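Local atomic coordinates of glutaredoxin-like protein NrdH (Escherichia coli, PDB entry 1H75), a protein that probably carries electrons to the NrdEF ribonucleotide reductase through a redox-active disulfide, as a small redoxin of the glutaredoxin family. Residues 11-17 / 51-55. Residues are numbered along the deposited sequence.
Sequences CVQCHAT and LPVVI
Pro52 lays its ring against the first turn of helix 12-23, with CD 3.6 Å from both the C of Gln13 and the N of Cys14. Its CB meets Cys14 SG at 3.7 Å and its CG meets Thr17 OG1 at 3.6 Å. The peptide bond before Pro52 is cis, a geometry that proline adopts far more readily than other residues; this is the cis-proline of the thioredoxin fold, facing the CxxC disulfide. Cys14 and Pro52 form the closest CA pair, 5.0 Å apart.

Cys11 is the N-cap and the helix starts at Val12, with the backbone hydrogen bond from His15 N to Cys11 O (3.1 Å) in its first turn. Cys11 (chi1 t) and Cys14 (chi1 m) join SG to SG at 2.1 Å as the redox-active disulfide. Two cysteines separated by two residues at a helix start can close this bridge, and its sulfurs rest on residues 51-52: Cys14 SG lies 3.9 Å from Leu51 CB, and Cys11 SG 4.1 Å from Leu51 O. No hydrogen bond crosses between the segments; they meet by van der Waals contact.

Thr17 (chi1 m) turns its hydroxyl back along the helix, OG1 donating to Gln13 O at 2.8 Å. The polar group is thus satisfied in a buried place, while CG2 reaches Val54 CG2 at 4.0 Å. Val54 (phi/psi -112/129) is beta-branched, which favours the extended strand, and its CA-to-CB bond points toward the helix. Gln13 is exposed, and its OE1 accepts a hydrogen bond from the backbone N of Phe64.

Residues 51-52 lead into strand 53-56, which runs antiparallel between strands 3-7 and 59-62, while helix 12-23 packs over this sheet, Thr17 and Pro52 both touching Ile5 of strand 3-7.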
loop_
_atom_site.group_PDB
_atom_site.type_symbol
_atom_site.label_atom_id
_atom_site.label_comp_id
_atom_site.label_asym_id
_atom_site.label_seq_id
_atom_site.Cartn_x
_atom_site.Cartn_y
_atom_site.Cartn_z
ATOM N N CYS A 11 -0.028 -4.377 -12.058
ATOM C CA CYS A 11 0.326 -5.104 -10.842
ATOM C C CYS A 11 -0.990 -5.607 -10.238
ATOM O O CYS A 11 -1.794 -4.821 -9.723
ATOM C CB CYS A 11 1.083 -4.156 -9.886
ATOM S SG CYS A 11 1.240 -4.713 -8.150
ATOM N N VAL A 12 -1.217 -6.915 -10.324
ATOM C CA VAL A 12 -2.456 -7.510 -9.821
ATOM C C VAL A 12 -2.635 -7.369 -8.307
ATOM O O VAL A 12 -3.737 -7.051 -7.838
ATOM C CB VAL A 12 -2.549 -9.003 -10.191
ATOM C CG1 VAL A 12 -3.930 -9.545 -9.816
ATOM C CG2 VAL A 12 -2.280 -9.176 -11.699
ATOM N N GLN A 13 -1.565 -7.596 -7.549
ATOM C CA GLN A 13 -1.663 -7.472 -6.093
ATOM C C GLN A 13 -1.933 -6.039 -5.665
ATOM O O GLN A 13 -2.537 -5.797 -4.606
ATOM C CB GLN A 13 -0.400 -8.027 -5.420
ATOM C CG GLN A 13 -0.313 -9.542 -5.571
ATOM C CD GLN A 13 0.767 -10.186 -4.729
ATOM O OE1 GLN A 13 0.814 -10.014 -3.508
ATOM N NE2 GLN A 13 1.636 -10.955 -5.377
ATOM N N CYS A 14 -1.484 -5.084 -6.476
ATOM C CA CYS A 14 -1.711 -3.677 -6.186
ATOM C C CYS A 14 -3.196 -3.368 -6.375
ATOM O O CYS A 14 -3.824 -2.699 -5.548
ATOM C CB CYS A 14 -0.918 -2.799 -7.133
ATOM S SG CYS A 14 0.887 -3.000 -7.065
ATOM N N HIS A 15 -3.747 -3.836 -7.491
ATOM C CA HIS A 15 -5.162 -3.611 -7.781
ATOM C C HIS A 15 -6.032 -4.287 -6.724
ATOM O O HIS A 15 -7.016 -3.699 -6.248
ATOM C CB HIS A 15 -5.505 -4.139 -9.183
ATOM C CG HIS A 15 -6.925 -3.895 -9.591
ATOM N ND1 HIS A 15 -7.956 -4.750 -9.259
ATOM C CD2 HIS A 15 -7.491 -2.873 -10.278
ATOM C CE1 HIS A 15 -9.094 -4.264 -9.724
ATOM N NE2 HIS A 15 -8.840 -3.126 -10.344
ATOM N N ALA A 16 -5.664 -5.508 -6.330
ATOM C CA ALA A 16 -6.429 -6.228 -5.312
ATOM C C ALA A 16 -6.457 -5.412 -4.016
ATOM O O ALA A 16 -7.485 -5.312 -3.334
ATOM C CB ALA A 16 -5.808 -7.590 -5.051
ATOM N N THR A 17 -5.318 -4.826 -3.678
ATOM C CA THR A 17 -5.221 -4.027 -2.458
ATOM C C THR A 17 -6.108 -2.782 -2.496
ATOM O O THR A 17 -6.799 -2.474 -1.517
ATOM C CB THR A 17 -3.746 -3.631 -2.216
ATOM O OG1 THR A 17 -2.980 -4.826 -1.995
ATOM C CG2 THR A 17 -3.625 -2.692 -1.005
ATOM N N LEU A 51 5.640 -5.392 -4.750
ATOM C CA LEU A 51 4.597 -4.382 -4.668
ATOM C C LEU A 51 3.243 -5.043 -4.505
ATOM O O LEU A 51 3.062 -6.224 -4.816
ATOM C CB LEU A 51 4.578 -3.517 -5.925
ATOM C CG LEU A 51 5.824 -2.670 -6.157
ATOM C CD1 LEU A 51 5.830 -2.121 -7.573
ATOM C CD2 LEU A 51 5.839 -1.541 -5.149
ATOM N N PRO A 52 2.278 -4.296 -3.966
ATOM C CA PRO A 52 2.403 -2.916 -3.505
ATOM C C PRO A 52 3.078 -2.863 -2.135
ATOM O O PRO A 52 3.332 -3.888 -1.514
ATOM C CB PRO A 52 0.946 -2.484 -3.365
ATOM C CG PRO A 52 0.313 -3.772 -2.835
ATOM C CD PRO A 52 0.909 -4.809 -3.755
ATOM N N VAL A 53 3.375 -1.655 -1.687
ATOM C CA VAL A 53 3.856 -1.476 -0.334
ATOM C C VAL A 53 2.813 -0.564 0.300
ATOM O O VAL A 53 2.448 0.477 -0.263
ATOM C CB VAL A 53 5.250 -0.827 -0.246
ATOM C CG1 VAL A 53 5.547 -0.452 1.212
ATOM C CG2 VAL A 53 6.302 -1.817 -0.718
ATOM N N VAL A 54 2.298 -0.963 1.455
ATOM C CA VAL A 54 1.321 -0.148 2.152
ATOM C C VAL A 54 1.943 0.368 3.423
ATOM O O VAL A 54 2.541 -0.405 4.188
ATOM C CB VAL A 54 0.050 -0.948 2.549
ATOM C CG1 VAL A 54 -0.868 -0.063 3.386
ATOM C CG2 VAL A 54 -0.662 -1.458 1.315
ATOM N N ILE A 55 1.846 1.676 3.633
ATOM C CA ILE A 55 2.377 2.296 4.851
ATOM C C ILE A 55 1.198 3.003 5.506
ATOM O O ILE A 55 0.524 3.831 4.881
ATOM C CB ILE A 55 3.490 3.360 4.555
ATOM C CG1 ILE A 55 4.672 2.732 3.826
ATOM C CG2 ILE A 55 3.940 4.019 5.861
ATOM C CD1 ILE A 55 5.292 1.526 4.504
#